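Local coordinates for PspGI restriction endonuclease (Pyrococcus sp. GI-H, PDB 3BM3) that cleaves DNA at a specific sequence as a type II restriction endonuclease and flips bases of its site out of the helix, at a contact of chain A with DNA. Numbering follows the deposited sequence.

A contact of chain A with DNA. Residues 160, 165-166, 169. With nucleotides of chain B; nucleotides of chain C.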
loop_
_atom_site.group_PDB
_atom_site.type_symbol
_atom_site.label_atom_id
_atom_site.label_comp_id
_atom_site.label_asym_id
_atom_site.label_seq_id
_atom_site.Cartn_x
_atom_site.Cartn_y
_atom_site.Cartn_z
ATOM N N LYS A 160 6.796 3.944 -8.093
ATOM C CA LYS A 160 6.392 4.480 -6.788
ATOM C C LYS A 160 7.370 5.523 -6.309
ATOM O O LYS A 160 8.529 5.446 -6.652
ATOM C CB LYS A 160 6.266 3.370 -5.744
ATOM C CG LYS A 160 5.142 2.429 -6.067
ATOM C CD LYS A 160 4.890 1.456 -4.987
ATOM C CE LYS A 160 3.899 0.415 -5.461
ATOM N NZ LYS A 160 2.615 0.987 -5.806
ATOM N N GLU A 165 5.922 -0.542 2.541
ATOM C CA GLU A 165 5.632 -1.935 2.308
ATOM C C GLU A 165 4.970 -2.164 0.944
ATOM O O GLU A 165 4.663 -3.296 0.587
ATOM C CB GLU A 165 4.705 -2.467 3.420
ATOM C CG GLU A 165 3.248 -2.301 3.232
ATOM C CD GLU A 165 2.721 -0.852 3.228
ATOM O OE1 GLU A 165 3.463 0.077 3.585
ATOM O OE2 GLU A 165 1.556 -0.671 2.842
ATOM N N ARG A 166 4.650 -1.085 0.225
ATOM C CA ARG A 166 3.813 -1.130 -0.956
ATOM C C ARG A 166 4.468 -1.801 -2.157
ATOM O O ARG A 166 3.831 -2.082 -3.169
ATOM C CB ARG A 166 3.303 0.290 -1.270
ATOM C CG ARG A 166 2.265 0.758 -0.258
ATOM C CD ARG A 166 1.813 2.167 -0.496
ATOM N NE ARG A 166 2.742 3.077 0.125
ATOM C CZ ARG A 166 3.747 3.693 -0.480
ATOM N NH1 ARG A 166 3.956 3.599 -1.790
ATOM N NH2 ARG A 166 4.546 4.428 0.257
ATOM N N GLU A 169 2.758 -4.729 -3.564
ATOM C CA GLU A 169 1.754 -4.498 -4.576
ATOM C C GLU A 169 2.299 -4.862 -5.939
ATOM O O GLU A 169 1.599 -5.412 -6.756
ATOM C CB GLU A 169 1.288 -3.073 -4.612
ATOM C CG GLU A 169 0.534 -2.673 -3.354
ATOM C CD GLU A 169 0.101 -1.234 -3.343
ATOM O OE1 GLU A 169 0.529 -0.466 -4.229
ATOM O OE2 GLU A 169 -0.686 -0.923 -2.431
ATOM P P DC B 4 -0.585 3.044 -7.947
ATOM O OP1 DC B 4 0.445 2.951 -9.012
ATOM O OP2 DC B 4 -0.730 1.941 -6.962
ATOM O "O5'" DC B 4 -0.313 4.403 -7.165
ATOM C "C5'" DC B 4 -0.143 5.617 -7.887
ATOM C "C4'" DC B 4 -0.341 6.793 -6.963
ATOM O "O4'" DC B 4 -1.692 6.839 -6.485
ATOM C "C3'" DC B 4 0.485 6.711 -5.696
ATOM O "O3'" DC B 4 1.809 7.131 -5.988
ATOM C "C2'" DC B 4 -0.242 7.687 -4.787
ATOM C "C1'" DC B 4 -1.700 7.525 -5.225
ATOM N N1 DC B 4 -2.541 6.747 -4.310
ATOM C C2 DC B 4 -3.387 7.428 -3.434
ATOM O O2 DC B 4 -3.347 8.669 -3.414
ATOM N N3 DC B 4 -4.214 6.721 -2.634
ATOM C C4 DC B 4 -4.206 5.385 -2.679
ATOM N N4 DC B 4 -5.057 4.723 -1.896
ATOM C C5 DC B 4 -3.326 4.668 -3.539
ATOM C C6 DC B 4 -2.519 5.382 -4.327
ATOM P P DC B 5 3.036 6.514 -5.173
ATOM O OP1 DC B 5 4.270 7.123 -5.698
ATOM O OP2 DC B 5 2.892 5.035 -5.126
ATOM O "O5'" DC B 5 2.811 7.077 -3.702
ATOM C "C5'" DC B 5 2.792 8.478 -3.481
ATOM C "C4'" DC B 5 2.449 8.754 -2.038
ATOM O "O4'" DC B 5 1.134 8.221 -1.800
ATOM C "C3'" DC B 5 3.388 8.063 -1.050
ATOM O "O3'" DC B 5 3.895 9.015 -0.126
ATOM C "C2'" DC B 5 2.524 7.038 -0.339
ATOM C "C1'" DC B 5 1.111 7.534 -0.565
ATOM N N1 DC B 5 0.144 6.441 -0.677
ATOM C C2 DC B 5 -1.026 6.497 0.074
ATOM O O2 DC B 5 -1.254 7.515 0.746
ATOM N N3 DC B 5 -1.884 5.450 0.043
ATOM C C4 DC B 5 -1.610 4.388 -0.725
ATOM N N4 DC B 5 -2.462 3.361 -0.703
ATOM C C5 DC B 5 -0.447 4.333 -1.542
ATOM C C6 DC B 5 0.394 5.367 -1.489
ATOM P P DG B 7 4.282 15.022 2.623
ATOM O OP1 DG B 7 2.811 15.093 2.484
ATOM O OP2 DG B 7 5.040 16.190 3.127
ATOM O "O5'" DG B 7 4.661 13.782 3.540
ATOM C "C5'" DG B 7 4.046 12.512 3.379
ATOM C "C4'" DG B 7 4.358 11.664 4.586
ATOM O "O4'" DG B 7 3.800 10.337 4.429
ATOM C "C3'" DG B 7 5.856 11.449 4.808
ATOM O "O3'" DG B 7 6.096 11.269 6.201
ATOM C "C2'" DG B 7 6.090 10.120 4.120
ATOM C "C1'" DG B 7 4.852 9.402 4.608
ATOM N N9 DG B 7 4.502 8.179 3.899
ATOM C C8 DG B 7 5.201 7.582 2.875
ATOM N N7 DG B 7 4.660 6.468 2.472
ATOM C C5 DG B 7 3.536 6.323 3.270
ATOM C C6 DG B 7 2.562 5.297 3.307
ATOM O O6 DG B 7 2.508 4.259 2.636
ATOM N N1 DG B 7 1.578 5.557 4.254
ATOM C C2 DG B 7 1.545 6.661 5.074
ATOM N N2 DG B 7 0.499 6.745 5.915
ATOM N N3 DG B 7 2.459 7.610 5.067
ATOM C C4 DG B 7 3.417 7.383 4.146
ATOM P P DC C 6 -4.414 -1.362 7.646
ATOM O OP1 DC C 6 -5.649 -1.897 8.244
ATOM O OP2 DC C 6 -3.780 -2.065 6.485
ATOM O "O5'" DC C 6 -4.645 0.153 7.241
ATOM C "C5'" DC C 6 -5.095 1.089 8.214
ATOM C "C4'" DC C 6 -5.125 2.467 7.605
ATOM O "O4'" DC C 6 -3.772 2.812 7.249
ATOM C "C3'" DC C 6 -5.951 2.541 6.320
ATOM O "O3'" DC C 6 -6.858 3.637 6.385
ATOM C "C2'" DC C 6 -4.929 2.761 5.221
ATOM C "C1'" DC C 6 -3.735 3.350 5.945
ATOM N N1 DC C 6 -2.457 2.960 5.346
ATOM C C2 DC C 6 -1.503 3.938 5.084
ATOM O O2 DC C 6 -1.718 5.100 5.454
ATOM N N3 DC C 6 -0.365 3.596 4.444
ATOM C C4 DC C 6 -0.157 2.326 4.090
ATOM N N4 DC C 6 0.955 2.047 3.413
ATOM C C5 DC C 6 -1.086 1.297 4.403
ATOM C C6 DC C 6 -2.215 1.653 5.023
HETATM O O HOH W 1 2.021 2.923 -3.898
HETATM O O HOH W 2 2.748 2.041 -8.374
#
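The loop joining strand 155-160 to helix 167-181 enters the major groove with Glu165 and Arg166, while Lys160 at the strand end and Glu169 in the helix's first turn stay by the backbone of chain B. Recognition of a base pair through both its partners is well illustrated here. DC6 of chain C, paired with DG7 of chain B, directs an N4 amino hydrogen to carboxylate oxygen OE2 of Glu165 (2.8 Å, 171° at H), which accepts it with its syn lone pair. Arg166 reads the guanine: its chain turns at chi3 (-84°), bringing the guanidinium edge to the Hoogsteen side, where NE donates to O6 of DG7 at 2.8 Å with that oxygen 14° out of the guanidinium plane. NH2 adds weak bonds to O6 and N7. Since O6 also accepts from DC6 N4, pairing and reading converge on it. The deoxyribose C2' of DC5 of chain B lies over one guanidinium face, near the rim, and Arg166 CD touches C5 of that cytosine at 3.3 Å. A leucine here would probably leave O6 and N7 of DG7 without their protein donors. Beside the groove, Lys160 NZ donates a hydrogen bond to Glu169 OE1 (3.0 Å), a salt bridge within the protein, and forms a longer salt bridge to phosphate oxygen OP2 of DC4 of chain B. One water joins NZ, Arg166 NH1 and OP2 of DC5; another links NZ to OP1 of DC4. The site thus couples sequence reading to a grip on the backbone, in a Lys160-Glu169 setting that may belong to the nuclease active centre.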